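Local coordinates for protein tartrate dehydrogenase/decarboxylase (Pseudomonas putida, PDB 3FLK) that oxidises tartrate with NAD(+) and also converts meso-tartrate to D-glycerate and D-malate to pyruvate, using a magnesium or manganese ion, at residues T191-M196 and W219-I224; D225-R230 and D249-L254; R166-I171 and P201-R206. The protein carries 1 engineered substitution. All blocks are in the same frame, centred on the assembly; numbering follows the deposited sequence.

Interaction 1: residues T191-M196 and W219-I224; sequences TKSNGM and WDKQHI. With NAI (1,4-dihydronicotinamide adenine dinucleotide), chain N; OXL (oxalate ion), chain O.
Thr-191 and His-223 pair in parallel at the ends of neighbouring strands, and here the contact is tight. Thr-191 N donates to Gln-222 O at 2.9 Å, while Thr-191 O receives a weak bond from Ile-224 N and a CA-H...O contact from His-223 CA. The beta-branched threonine suits a strand end: its methyl CG2 lies 3.4 Å from Gln-222 O, and its hydroxyl turns to Asp-204. The amide of Asn-194 stacks on one face of the His-223 ring, the planes 12° apart. Asn-194 ND2 is 3.5 Å from His-223 NE2, a stacking distance and not a hydrogen bond; NE2 is bonded to Asp-86 of the second subunit. Chi1 of Asn-194 (47°) brings CG to the imidazole side, and chi2 sets the amide nearly level with the ring. The contact lies at the C-terminal ends of parallel strands 186-191 and 218-223, where this isocitrate/isopropylmalate dehydrogenase fold binds its ligands. Asn-194 ND2 donates to O2D of the nicotinamide ribose at 3.1 Å, and Asn-194 OD1 accepts from Lys-192 NZ and Gly-195 N. Lys-192 NZ also reaches oxalate O4 at 3.2 Å and Asp-249 of the second subunit. An alanine at Asn-194 would probably leave O2D without this donor, Gly-195 N and Lys-192 NZ each short of an acceptor, and the imidazole without its stack. Toward exposed Lys-221 the contact is looser: its CB lies 4.2 Å from Thr-191 CG2, while NZ reaches Asp-204 and, weakly, a water on Ser-193 OG, itself bonded to Asp-204.

Interaction 2: residues D225-R230 and D249-L254; sequences DILCAR and DILSDL. With MG (magnesium ion), chain E; MG (magnesium ion), chain I; OXL (oxalate ion), chain G; NAI (1,4-dihydronicotinamide adenine dinucleotide), chain N.
Two nearly parallel helices of the metal-binding region, their short segments inclined by 15° with axes 10.8 Å apart, meet through aliphatic side chains and a cysteine. Leu-227 and Leu-251 cross at about a right angle, and Leu-227 CD2 touches Leu-251 CD1 at 3.7 Å. Cys-228 is the slender partner: its SG, anti to the carbonyl carbon (chi1 -72°), lies 3.8 Å from Leu-251 CD2, and its CB meets Leu-254 CD2 at 3.6 Å. The same methyl of Leu-254 also rests against Cys-228 O, and Ile-250 CG2 adds a more distant touch on the sulphur. No hydrogen bond joins the segments; the polar groups work on other sides of the helices. Asp-225 OD2 binds one magnesium ion at 2.0 Å, whereas Asp-249 OD1 binds the other at 2.2 Å beside chelating oxalate. Each ion is shared between subunits, Asp-225 of one chain and Asp-249 of the other binding the same ion. Asp-253 stands in the second shell, with OD1 accepting from a metal-bound water. Ile-226 lays CG1 against the adenosine ribose C5B of NADH at 3.4 Å, and the extended Arg-230 gives a weak bond from NH2 to O3B. Hard carboxylate oxygens suit magnesium, and those of Asp-225 and Asp-249 point to two different active sites, while the buried apolar seam joins the helices that carry them.

Interaction 3: residues R166-I171 and P201-R206; sequences RGVDRI and PYWDKR
Asp-169 and Arg-206 meet side-on, the carboxylate taking both NE and NH2 of the guanidinium. Arg-206 NE donates to Asp-169 OD1 at 3.0 Å with an N-H...O angle of 162°, and Arg-206 NH2 donates to Asp-169 OD2 at 2.9 Å. Each oxygen uses its syn lone pair, yet the two flat groups are twisted 33° apart: OD1 stays in the guanidinium plane, while OD2 is tilted from it. The arginine chain bends at chi2 and chi3, a fold that its long flexible stem permits, and its CG lies over one face of the Tyr-202 ring. A water bonded to both Asp-169 OD1 and Arg-206 O adds a bridge from the carboxylate to the backbone. Next to the ion pair, Val-168 packs between the helices, CG1 lying on Arg-206 CB at 3.6 Å and on Trp-203 CE3 at 3.9 Å, while CG2 approaches the edge of the Tyr-202 ring. Compact and branched, valine fits between these larger side chains. Ile-171 meets the far end of the indole obliquely, its CG2 being 3.8 Å from Trp-203 CH2. The indole NE1 turns instead to Ser-189 on strand 186-191, Ile-171 also reaches strand 129-135, and Tyr-202 OH bonds to Glu-155 of the second subunit. The two helices thus pack side by side on one face of the large mixed sheet, as helices do in alpha/beta folds, here crossing at -48°.

How the interactions relate
Interactions 1 and 2 follow one another along the chain, strand 218-223 running straight into helix 224-233, and their centres lie 12 Å apart. Interaction 1 and the 225-230 side of interaction 2 touch the same NADH and line one active site, completed by the second subunit; Asp-249 belongs to the other site. Ile-224 CD1 packs on Leu-251 CD2 at 4.0 Å, and Lys-192 CE comes within 3.7 Å of Asp-225 OD1. Interaction 3 lies away from the annotated sites, yet its Asp-204 probably accepts hydrogen bonds from segment 191-196: OD1 from Thr-191 OG1 and OD2 from Ser-193 OG, both at 2.7 Å. Interactions 2 and 3 do not touch, their nearest atoms being about 9 Å apart.

Interaction 1: residues T191-M196 and W219-I224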
loop_
_atom_site.group_PDB
_atom_site.type_symbol
_atom_site.label_atom_id
_atom_site.label_comp_id
_atom_site.label_asym_id
_atom_site.label_seq_id
_atom_site.Cartn_x
_atom_site.Cartn_y
_atom_site.Cartn_z
ATOM N N THR A 191 0.695 9.021 -5.794
ATOM C CA THR A 191 -0.517 9.828 -5.667
ATOM C C THR A 191 -1.785 8.980 -5.482
ATOM O O THR A 191 -1.733 7.753 -5.528
ATOM C CB THR A 191 -0.661 10.827 -6.864
ATOM O OG1 THR A 191 -1.706 11.770 -6.589
ATOM C CG2 THR A 191 -0.960 10.105 -8.168
ATOM N N LYS A 192 -2.909 9.648 -5.234
ATOM C CA LYS A 192 -4.234 9.023 -5.285
ATOM C C LYS A 192 -5.265 10.116 -5.537
ATOM O O LYS A 192 -6.198 10.316 -4.755
ATOM C CB LYS A 192 -4.552 8.228 -4.008
ATOM C CG LYS A 192 -5.533 7.066 -4.229
ATOM C CD LYS A 192 -5.139 6.240 -5.456
ATOM C CE LYS A 192 -5.885 4.923 -5.554
ATOM N NZ LYS A 192 -7.277 5.069 -6.063
ATOM N N SER A 193 -5.066 10.820 -6.650
ATOM C CA SER A 193 -5.828 12.020 -6.981
ATOM C C SER A 193 -7.209 11.743 -7.569
ATOM O O SER A 193 -7.877 12.664 -8.040
ATOM C CB SER A 193 -5.011 12.932 -7.903
ATOM O OG SER A 193 -4.306 12.182 -8.881
ATOM N N ASN A 194 -7.636 10.482 -7.553
ATOM C CA ASN A 194 -9.029 10.165 -7.851
ATOM C C ASN A 194 -9.874 10.051 -6.580
ATOM O O ASN A 194 -10.889 10.732 -6.450
ATOM C CB ASN A 194 -9.180 8.940 -8.775
ATOM C CG ASN A 194 -8.322 7.747 -8.356
ATOM O OD1 ASN A 194 -7.897 7.625 -7.207
ATOM N ND2 ASN A 194 -8.080 6.847 -9.305
ATOM N N GLY A 195 -9.426 9.221 -5.638
ATOM C CA GLY A 195 -10.160 8.964 -4.396
ATOM C C GLY A 195 -10.074 10.064 -3.351
ATOM O O GLY A 195 -11.071 10.391 -2.705
HETATM N N MSE A 196 -8.880 10.619 -3.166
HETATM C CA MSE A 196 -8.688 11.748 -2.257
HETATM C C MSE A 196 -8.782 13.046 -3.058
HETATM O O MSE A 196 -7.834 13.438 -3.738
HETATM C CB MSE A 196 -7.359 11.619 -1.510
HETATM C CG MSE A 196 -7.416 10.614 -0.358
HETATM SE SE MSE A 196 -5.823 9.504 -0.209
HETATM C CE MSE A 196 -4.518 10.842 0.337
ATOM N N TRP A 219 9.868 12.584 -15.169
ATOM C CA TRP A 219 8.953 12.362 -14.048
ATOM C C TRP A 219 7.603 11.777 -14.453
ATOM O O TRP A 219 7.072 12.081 -15.524
ATOM C CB TRP A 219 8.778 13.638 -13.206
ATOM C CG TRP A 219 7.728 14.591 -13.712
ATOM C CD1 TRP A 219 7.865 15.498 -14.726
ATOM C CD2 TRP A 219 6.385 14.735 -13.222
ATOM N NE1 TRP A 219 6.689 16.193 -14.901
ATOM C CE2 TRP A 219 5.766 15.746 -13.991
ATOM C CE3 TRP A 219 5.646 14.105 -12.211
ATOM C CZ2 TRP A 219 4.441 16.144 -13.783
ATOM C CZ3 TRP A 219 4.325 14.501 -12.003
ATOM C CH2 TRP A 219 3.738 15.511 -12.789
ATOM N N ASP A 220 7.061 10.927 -13.586
ATOM C CA ASP A 220 5.717 10.387 -13.768
ATOM C C ASP A 220 4.981 10.299 -12.431
ATOM O O ASP A 220 5.606 10.274 -11.365
ATOM C CB ASP A 220 5.760 9.021 -14.471
ATOM C CG ASP A 220 6.272 7.901 -13.572
ATOM O OD1 ASP A 220 5.617 6.838 -13.521
ATOM O OD2 ASP A 220 7.321 8.071 -12.920
ATOM N N LYS A 221 3.655 10.283 -12.494
ATOM C CA LYS A 221 2.845 10.067 -11.303
ATOM C C LYS A 221 2.039 8.783 -11.447
ATOM O O LYS A 221 1.599 8.425 -12.544
ATOM C CB LYS A 221 1.950 11.275 -10.994
ATOM C CG LYS A 221 0.865 11.554 -12.017
ATOM C CD LYS A 221 0.072 12.798 -11.650
ATOM C CE LYS A 221 -1.172 12.912 -12.507
ATOM N NZ LYS A 221 -1.966 14.119 -12.161
ATOM N N GLN A 222 1.881 8.077 -10.335
ATOM C CA GLN A 222 1.165 6.815 -10.326
ATOM C C GLN A 222 0.273 6.758 -9.102
ATOM O O GLN A 222 0.706 7.101 -7.995
ATOM C CB GLN A 222 2.144 5.634 -10.333
ATOM C CG GLN A 222 2.983 5.519 -11.606
ATOM C CD GLN A 222 3.891 4.301 -11.632
ATOM O OE1 GLN A 222 4.966 4.334 -12.234
ATOM N NE2 GLN A 222 3.463 3.220 -10.988
ATOM N N HIS A 223 -0.977 6.350 -9.306
ATOM C CA HIS A 223 -1.878 6.104 -8.193
ATOM C C HIS A 223 -1.270 5.007 -7.319
ATOM O O HIS A 223 -0.656 4.071 -7.833
ATOM C CB HIS A 223 -3.273 5.705 -8.680
ATOM C CG HIS A 223 -4.013 6.809 -9.375
ATOM N ND1 HIS A 223 -4.240 8.038 -8.793
ATOM C CD2 HIS A 223 -4.597 6.859 -10.595
ATOM C CE1 HIS A 223 -4.921 8.802 -9.629
ATOM N NE2 HIS A 223 -5.154 8.109 -10.730
ATOM N N ILE A 224 -1.438 5.141 -6.009
ATOM C CA ILE A 224 -0.772 4.265 -5.042
ATOM C C ILE A 224 -1.078 2.777 -5.255
ATOM O O ILE A 224 -0.194 1.939 -5.086
ATOM C CB ILE A 224 -1.018 4.720 -3.562
ATOM C CG1 ILE A 224 -0.150 3.921 -2.574
ATOM C CG2 ILE A 224 -2.504 4.653 -3.184
ATOM C CD1 ILE A 224 1.351 4.197 -2.678
HETATM P PA NAI N . -5.443 1.323 -14.564
HETATM O O1A NAI N . -6.034 0.182 -13.828
HETATM O O2A NAI N . -6.395 1.862 -15.560
HETATM O O5B NAI N . -4.102 0.856 -15.317
HETATM C C5B NAI N . -2.912 0.559 -14.622
HETATM C C4B NAI N . -1.988 -0.302 -15.481
HETATM O O4B NAI N . -2.513 -1.608 -15.629
HETATM C C3B NAI N . -1.814 0.268 -16.880
HETATM O O3B NAI N . -0.461 0.136 -17.249
HETATM C C2B NAI N . -2.702 -0.598 -17.750
HETATM O O2B NAI N . -2.199 -0.760 -19.058
HETATM C C1B NAI N . -2.775 -1.912 -16.988
HETATM N N9A NAI N . -4.110 -2.515 -17.127
HETATM C C8A NAI N . -5.269 -2.101 -16.521
HETATM N N7A NAI N . -6.271 -2.921 -16.906
HETATM C C5A NAI N . -5.772 -3.851 -17.741
HETATM C C6A NAI N . -6.360 -4.915 -18.414
HETATM N N6A NAI N . -7.649 -5.196 -18.236
HETATM N N1A NAI N . -5.577 -5.720 -19.219
HETATM C C2A NAI N . -4.225 -5.467 -19.359
HETATM N N3A NAI N . -3.649 -4.404 -18.688
HETATM C C4A NAI N . -4.410 -3.611 -17.890
HETATM O O3 NAI N . -5.023 2.408 -13.454
HETATM P PN NAI N . -4.366 3.854 -13.708
HETATM O O1N NAI N . -3.522 3.814 -14.924
HETATM O O2N NAI N . -3.773 4.255 -12.415
HETATM O O5D NAI N . -5.650 4.791 -13.955
HETATM C C5D NAI N . -6.105 5.129 -15.248
HETATM C C4D NAI N . -7.465 5.815 -15.146
HETATM O O4D NAI N . -8.438 4.914 -14.648
HETATM C C3D NAI N . -7.447 7.003 -14.197
HETATM O O3D NAI N . -8.203 8.039 -14.779
HETATM C C2D NAI N . -8.133 6.488 -12.944
HETATM O O2D NAI N . -8.783 7.522 -12.244
HETATM C C1D NAI N . -9.097 5.458 -13.515
HETATM N N1N NAI N . -9.477 4.358 -12.602
HETATM C C2N NAI N . -10.800 4.006 -12.535
HETATM C C3N NAI N . -11.218 2.965 -11.707
HETATM C C7N NAI N . -12.626 2.458 -11.818
HETATM O O7N NAI N . -13.395 2.820 -12.941
HETATM N N7N NAI N . -13.123 1.674 -10.858
HETATM C C4N NAI N . -10.272 2.275 -10.947
HETATM C C5N NAI N . -8.925 2.635 -11.023
HETATM C C6N NAI N . -8.536 3.679 -11.861
HETATM C C1 OXL O . -10.656 1.600 -6.977
HETATM C C2 OXL O . -9.905 2.818 -7.304
HETATM O O1 OXL O . -10.091 0.490 -7.134
HETATM O O2 OXL O . -10.478 3.933 -7.273
HETATM O O3 OXL O . -11.828 1.692 -6.549
HETATM O O4 OXL O . -8.693 2.706 -7.605
HETATM O O HOH W 1 -4.596 12.027 -11.889
#

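Interaction 2: residues D225-R230 and D249-L254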
loop_
_atom_site.group_PDB
_atom_site.type_symbol
_atom_site.label_atom_id
_atom_site.label_comp_id
_atom_site.label_asym_id
_atom_site.label_seq_id
_atom_site.Cartn_x
_atom_site.Cartn_y
_atom_site.Cartn_z
ATOM N N ASP A 225 -2.310 2.456 -5.647
ATOM C CA ASP A 225 -2.693 1.059 -5.861
ATOM C C ASP A 225 -1.883 0.392 -6.978
ATOM O O ASP A 225 -1.302 -0.675 -6.767
ATOM C CB ASP A 225 -4.212 0.890 -6.042
ATOM C CG ASP A 225 -4.775 1.659 -7.236
ATOM O OD1 ASP A 225 -4.088 2.535 -7.802
ATOM O OD2 ASP A 225 -5.934 1.377 -7.603
ATOM N N ILE A 226 -1.809 1.035 -8.142
ATOM C CA ILE A 226 -1.050 0.481 -9.262
ATOM C C ILE A 226 0.468 0.605 -9.062
ATOM O O ILE A 226 1.231 -0.209 -9.581
ATOM C CB ILE A 226 -1.505 1.059 -10.642
ATOM C CG1 ILE A 226 -0.975 0.195 -11.797
ATOM C CG2 ILE A 226 -1.088 2.524 -10.805
ATOM C CD1 ILE A 226 -1.515 -1.241 -11.826
ATOM N N LEU A 227 0.895 1.609 -8.300
ATOM C CA LEU A 227 2.303 1.756 -7.951
ATOM C C LEU A 227 2.789 0.545 -7.148
ATOM O O LEU A 227 3.829 -0.029 -7.460
ATOM C CB LEU A 227 2.539 3.058 -7.179
ATOM C CG LEU A 227 3.955 3.435 -6.725
ATOM C CD1 LEU A 227 4.966 3.337 -7.849
ATOM C CD2 LEU A 227 3.952 4.837 -6.163
ATOM N N CYS A 228 2.022 0.159 -6.128
ATOM C CA CYS A 228 2.311 -1.053 -5.359
ATOM C C CYS A 228 2.386 -2.295 -6.249
ATOM O O CYS A 228 3.288 -3.120 -6.095
ATOM C CB CYS A 228 1.276 -1.246 -4.247
ATOM S SG CYS A 228 1.467 -0.065 -2.898
ATOM N N ALA A 229 1.440 -2.411 -7.183
ATOM C CA ALA A 229 1.425 -3.495 -8.163
ATOM C C ALA A 229 2.700 -3.525 -9.016
ATOM O O ALA A 229 3.247 -4.595 -9.285
ATOM C CB ALA A 229 0.188 -3.387 -9.055
ATOM N N ARG A 230 3.170 -2.343 -9.412
ATOM C CA ARG A 230 4.369 -2.214 -10.245
ATOM C C ARG A 230 5.675 -2.496 -9.498
ATOM O O ARG A 230 6.661 -2.905 -10.112
ATOM C CB ARG A 230 4.415 -0.839 -10.922
ATOM C CG ARG A 230 3.411 -0.695 -12.061
ATOM C CD ARG A 230 3.660 0.555 -12.893
ATOM N NE ARG A 230 2.759 0.614 -14.045
ATOM C CZ ARG A 230 1.804 1.524 -14.216
ATOM N NH1 ARG A 230 1.616 2.486 -13.318
ATOM N NH2 ARG A 230 1.041 1.478 -15.297
ATOM N N ASP A 249 5.560 5.327 3.855
ATOM C CA ASP A 249 5.593 4.265 4.862
ATOM C C ASP A 249 5.296 2.898 4.228
ATOM O O ASP A 249 6.063 1.947 4.399
ATOM C CB ASP A 249 4.592 4.581 5.982
ATOM C CG ASP A 249 4.783 3.719 7.223
ATOM O OD1 ASP A 249 5.543 2.728 7.188
ATOM O OD2 ASP A 249 4.155 4.040 8.252
ATOM N N ILE A 250 4.198 2.815 3.480
ATOM C CA ILE A 250 3.791 1.573 2.813
ATOM C C ILE A 250 4.841 1.063 1.816
ATOM O O ILE A 250 5.231 -0.111 1.854
ATOM C CB ILE A 250 2.419 1.727 2.112
ATOM C CG1 ILE A 250 1.310 1.959 3.147
ATOM C CG2 ILE A 250 2.101 0.496 1.254
ATOM C CD1 ILE A 250 0.059 2.632 2.589
ATOM N N LEU A 251 5.301 1.953 0.939
ATOM C CA LEU A 251 6.229 1.584 -0.131
ATOM C C LEU A 251 7.596 1.125 0.384
ATOM O O LEU A 251 8.264 0.326 -0.270
ATOM C CB LEU A 251 6.380 2.734 -1.136
ATOM C CG LEU A 251 5.143 3.125 -1.962
ATOM C CD1 LEU A 251 5.406 4.408 -2.740
ATOM C CD2 LEU A 251 4.688 2.007 -2.897
ATOM N N SER A 252 7.988 1.616 1.557
ATOM C CA SER A 252 9.275 1.261 2.169
ATOM C C SER A 252 9.261 -0.027 3.003
ATOM O O SER A 252 10.299 -0.435 3.525
ATOM C CB SER A 252 9.830 2.433 2.986
ATOM O OG SER A 252 8.977 2.761 4.069
ATOM N N ASP A 253 8.091 -0.649 3.153
ATOM C CA ASP A 253 8.026 -2.043 3.609
ATOM C C ASP A 253 7.890 -2.968 2.401
ATOM O O ASP A 253 8.518 -4.029 2.345
ATOM C CB ASP A 253 6.871 -2.276 4.591
ATOM C CG ASP A 253 7.317 -2.259 6.051
ATOM O OD1 ASP A 253 8.306 -1.570 6.381
ATOM O OD2 ASP A 253 6.664 -2.930 6.882
ATOM N N LEU A 254 7.086 -2.544 1.428
ATOM C CA LEU A 254 6.830 -3.334 0.224
ATOM C C LEU A 254 8.080 -3.537 -0.637
ATOM O O LEU A 254 8.370 -4.661 -1.061
ATOM C CB LEU A 254 5.711 -2.697 -0.608
ATOM C CG LEU A 254 5.309 -3.395 -1.911
ATOM C CD1 LEU A 254 4.785 -4.798 -1.655
ATOM C CD2 LEU A 254 4.271 -2.572 -2.648
HETATM MG MG MG E . 6.689 1.262 8.283
HETATM MG MG MG I . -7.793 0.570 -7.338
HETATM C C1 OXL G . 6.164 3.351 10.543
HETATM C C2 OXL G . 7.349 3.891 9.871
HETATM O O1 OXL G . 5.732 2.226 10.192
HETATM O O2 OXL G . 7.782 5.020 10.192
HETATM O O3 OXL G . 5.604 4.025 11.436
HETATM O O4 OXL G . 7.897 3.203 8.977
HETATM P PA NAI N . -5.443 1.323 -14.564
HETATM O O1A NAI N . -6.034 0.182 -13.828
HETATM O O2A NAI N . -6.395 1.862 -15.560
HETATM O O5B NAI N . -4.102 0.856 -15.317
HETATM C C5B NAI N . -2.912 0.559 -14.622
HETATM C C4B NAI N . -1.988 -0.302 -15.481
HETATM O O4B NAI N . -2.513 -1.608 -15.629
HETATM C C3B NAI N . -1.814 0.268 -16.880
HETATM O O3B NAI N . -0.461 0.136 -17.249
HETATM C C2B NAI N . -2.702 -0.598 -17.750
HETATM O O2B NAI N . -2.199 -0.760 -19.058
HETATM C C1B NAI N . -2.775 -1.912 -16.988
HETATM N N9A NAI N . -4.110 -2.515 -17.127
HETATM C C8A NAI N . -5.269 -2.101 -16.521
HETATM N N7A NAI N . -6.271 -2.921 -16.906
HETATM C C5A NAI N . -5.772 -3.851 -17.741
HETATM C C6A NAI N . -6.360 -4.915 -18.414
HETATM N N6A NAI N . -7.649 -5.196 -18.236
HETATM N N1A NAI N . -5.577 -5.720 -19.219
HETATM C C2A NAI N . -4.225 -5.467 -19.359
HETATM N N3A NAI N . -3.649 -4.404 -18.688
HETATM C C4A NAI N . -4.410 -3.611 -17.890
HETATM O O3 NAI N . -5.023 2.408 -13.454
HETATM P PN NAI N . -4.366 3.854 -13.708
HETATM O O1N NAI N . -3.522 3.814 -14.924
HETATM O O2N NAI N . -3.773 4.255 -12.415
HETATM O O5D NAI N . -5.650 4.791 -13.955
HETATM C C5D NAI N . -6.105 5.129 -15.248
HETATM C C4D NAI N . -7.465 5.815 -15.146
HETATM O O4D NAI N . -8.438 4.914 -14.648
HETATM C C3D NAI N . -7.447 7.003 -14.197
HETATM O O3D NAI N . -8.203 8.039 -14.779
HETATM C C2D NAI N . -8.133 6.488 -12.944
HETATM O O2D NAI N . -8.783 7.522 -12.244
HETATM C C1D NAI N . -9.097 5.458 -13.515
HETATM N N1N NAI N . -9.477 4.358 -12.602
HETATM C C2N NAI N . -10.800 4.006 -12.535
HETATM C C3N NAI N . -11.218 2.965 -11.707
HETATM C C7N NAI N . -12.626 2.458 -11.818
HETATM O O7N NAI N . -13.395 2.820 -12.941
HETATM N N7N NAI N . -13.123 1.674 -10.858
HETATM C C4N NAI N . -10.272 2.275 -10.947
HETATM C C5N NAI N . -8.925 2.635 -11.023
HETATM C C6N NAI N . -8.536 3.679 -11.861
HETATM O O HOH W 2 7.565 1.176 6.478
HETATM O O HOH W 3 8.060 0.083 9.336
HETATM O O HOH W 4 -7.913 -0.117 -9.253
HETATM O O HOH W 5 -7.463 -1.358 -6.546
#

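Interaction 3: residues R166-I171 and P201-R206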
loop_
_atom_site.group_PDB
_atom_site.type_symbol
_atom_site.label_atom_id
_atom_site.label_comp_id
_atom_site.label_asym_id
_atom_site.label_seq_id
_atom_site.Cartn_x
_atom_site.Cartn_y
_atom_site.Cartn_z
ATOM N N ARG A 166 4.670 24.759 2.044
ATOM C CA ARG A 166 6.028 24.679 2.579
ATOM C C ARG A 166 6.521 23.235 2.668
ATOM O O ARG A 166 7.579 22.908 2.131
ATOM C CB ARG A 166 6.128 25.374 3.941
ATOM C CG ARG A 166 5.954 26.889 3.874
ATOM C CD ARG A 166 6.286 27.551 5.204
ATOM N NE ARG A 166 6.174 29.008 5.127
ATOM C CZ ARG A 166 5.088 29.704 5.462
ATOM N NH1 ARG A 166 4.004 29.088 5.914
ATOM N NH2 ARG A 166 5.093 31.027 5.349
ATOM N N GLY A 167 5.735 22.379 3.321
ATOM C CA GLY A 167 6.077 20.966 3.498
ATOM C C GLY A 167 6.085 20.150 2.217
ATOM O O GLY A 167 6.960 19.302 2.017
ATOM N N VAL A 168 5.107 20.392 1.350
ATOM C CA VAL A 168 5.018 19.682 0.079
ATOM C C VAL A 168 6.166 20.088 -0.858
ATOM O O VAL A 168 6.844 19.226 -1.424
ATOM C CB VAL A 168 3.624 19.861 -0.590
ATOM C CG1 VAL A 168 3.644 19.397 -2.037
ATOM C CG2 VAL A 168 2.550 19.094 0.197
ATOM N N ASP A 169 6.395 21.394 -0.998
ATOM C CA ASP A 169 7.457 21.894 -1.876
ATOM C C ASP A 169 8.850 21.394 -1.487
ATOM O O ASP A 169 9.625 21.000 -2.354
ATOM C CB ASP A 169 7.446 23.426 -1.943
ATOM C CG ASP A 169 6.362 23.967 -2.867
ATOM O OD1 ASP A 169 5.600 23.164 -3.447
ATOM O OD2 ASP A 169 6.279 25.205 -3.018
ATOM N N ARG A 170 9.151 21.398 -0.190
ATOM C CA ARG A 170 10.485 21.030 0.286
ATOM C C ARG A 170 10.826 19.544 0.122
ATOM O O ARG A 170 11.978 19.203 -0.139
ATOM C CB ARG A 170 10.729 21.516 1.721
ATOM C CG ARG A 170 9.879 20.853 2.794
ATOM C CD ARG A 170 10.178 21.460 4.152
ATOM N NE ARG A 170 9.419 20.815 5.220
ATOM C CZ ARG A 170 9.551 21.096 6.513
ATOM N NH1 ARG A 170 10.423 22.012 6.923
ATOM N NH2 ARG A 170 8.808 20.450 7.402
ATOM N N ILE A 171 9.834 18.665 0.268
ATOM C CA ILE A 171 10.059 17.237 0.022
ATOM C C ILE A 171 10.217 16.953 -1.477
ATOM O O ILE A 171 11.060 16.146 -1.872
ATOM C CB ILE A 171 8.979 16.313 0.695
ATOM C CG1 ILE A 171 9.450 14.851 0.732
ATOM C CG2 ILE A 171 7.616 16.431 0.011
ATOM C CD1 ILE A 171 10.592 14.588 1.714
ATOM N N PRO A 201 -4.931 15.903 -5.562
ATOM C CA PRO A 201 -4.840 16.841 -6.690
ATOM C C PRO A 201 -3.882 17.998 -6.406
ATOM O O PRO A 201 -3.190 18.456 -7.311
ATOM C CB PRO A 201 -6.275 17.352 -6.833
ATOM C CG PRO A 201 -7.105 16.229 -6.320
ATOM C CD PRO A 201 -6.333 15.710 -5.144
ATOM N N TYR A 202 -3.835 18.440 -5.152
ATOM C CA TYR A 202 -2.916 19.492 -4.736
ATOM C C TYR A 202 -1.451 19.043 -4.789
ATOM O O TYR A 202 -0.590 19.777 -5.281
ATOM C CB TYR A 202 -3.267 19.997 -3.335
ATOM C CG TYR A 202 -2.311 21.050 -2.835
ATOM C CD1 TYR A 202 -2.370 22.358 -3.320
ATOM C CD2 TYR A 202 -1.336 20.737 -1.887
ATOM C CE1 TYR A 202 -1.484 23.327 -2.870
ATOM C CE2 TYR A 202 -0.447 21.701 -1.430
ATOM C CZ TYR A 202 -0.528 22.991 -1.925
ATOM O OH TYR A 202 0.350 23.945 -1.474
ATOM N N TRP A 203 -1.181 17.848 -4.267
ATOM C CA TRP A 203 0.149 17.234 -4.337
ATOM C C TRP A 203 0.615 17.143 -5.793
ATOM O O TRP A 203 1.749 17.505 -6.104
ATOM C CB TRP A 203 0.128 15.860 -3.654
ATOM C CG TRP A 203 1.380 15.018 -3.804
ATOM C CD1 TRP A 203 1.658 14.131 -4.810
ATOM C CD2 TRP A 203 2.491 14.957 -2.902
ATOM N NE1 TRP A 203 2.876 13.534 -4.596
ATOM C CE2 TRP A 203 3.411 14.023 -3.434
ATOM C CE3 TRP A 203 2.807 15.606 -1.702
ATOM C CZ2 TRP A 203 4.629 13.724 -2.808
ATOM C CZ3 TRP A 203 4.020 15.306 -1.077
ATOM C CH2 TRP A 203 4.913 14.371 -1.634
ATOM N N ASP A 204 -0.274 16.686 -6.676
ATOM C CA ASP A 204 -0.008 16.631 -8.119
ATOM C C ASP A 204 0.315 18.007 -8.710
ATOM O O ASP A 204 1.248 18.142 -9.505
ATOM C CB ASP A 204 -1.195 16.018 -8.869
ATOM C CG ASP A 204 -1.404 14.544 -8.552
ATOM O OD1 ASP A 204 -0.639 13.979 -7.741
ATOM O OD2 ASP A 204 -2.340 13.949 -9.125
ATOM N N LYS A 205 -0.458 19.017 -8.314
ATOM C CA LYS A 205 -0.260 20.391 -8.781
ATOM C C LYS A 205 1.124 20.920 -8.396
ATOM O O LYS A 205 1.818 21.521 -9.221
ATOM C CB LYS A 205 -1.358 21.302 -8.225
ATOM C CG LYS A 205 -1.553 22.599 -8.983
ATOM C CD LYS A 205 -2.733 23.379 -8.420
ATOM C CE LYS A 205 -3.020 24.626 -9.243
ATOM N NZ LYS A 205 -4.312 25.257 -8.839
ATOM N N ARG A 206 1.525 20.685 -7.148
ATOM C CA ARG A 206 2.842 21.113 -6.676
ATOM C C ARG A 206 3.982 20.311 -7.315
ATOM O O ARG A 206 5.070 20.845 -7.528
ATOM C CB ARG A 206 2.937 21.052 -5.145
ATOM C CG ARG A 206 1.945 21.944 -4.377
ATOM C CD ARG A 206 1.874 23.377 -4.921
ATOM N NE ARG A 206 3.151 24.085 -4.825
ATOM C CZ ARG A 206 3.452 25.194 -5.499
ATOM N NH1 ARG A 206 2.573 25.735 -6.337
ATOM N NH2 ARG A 206 4.643 25.757 -5.343
HETATM O O HOH W 6 6.199 22.755 -6.073
#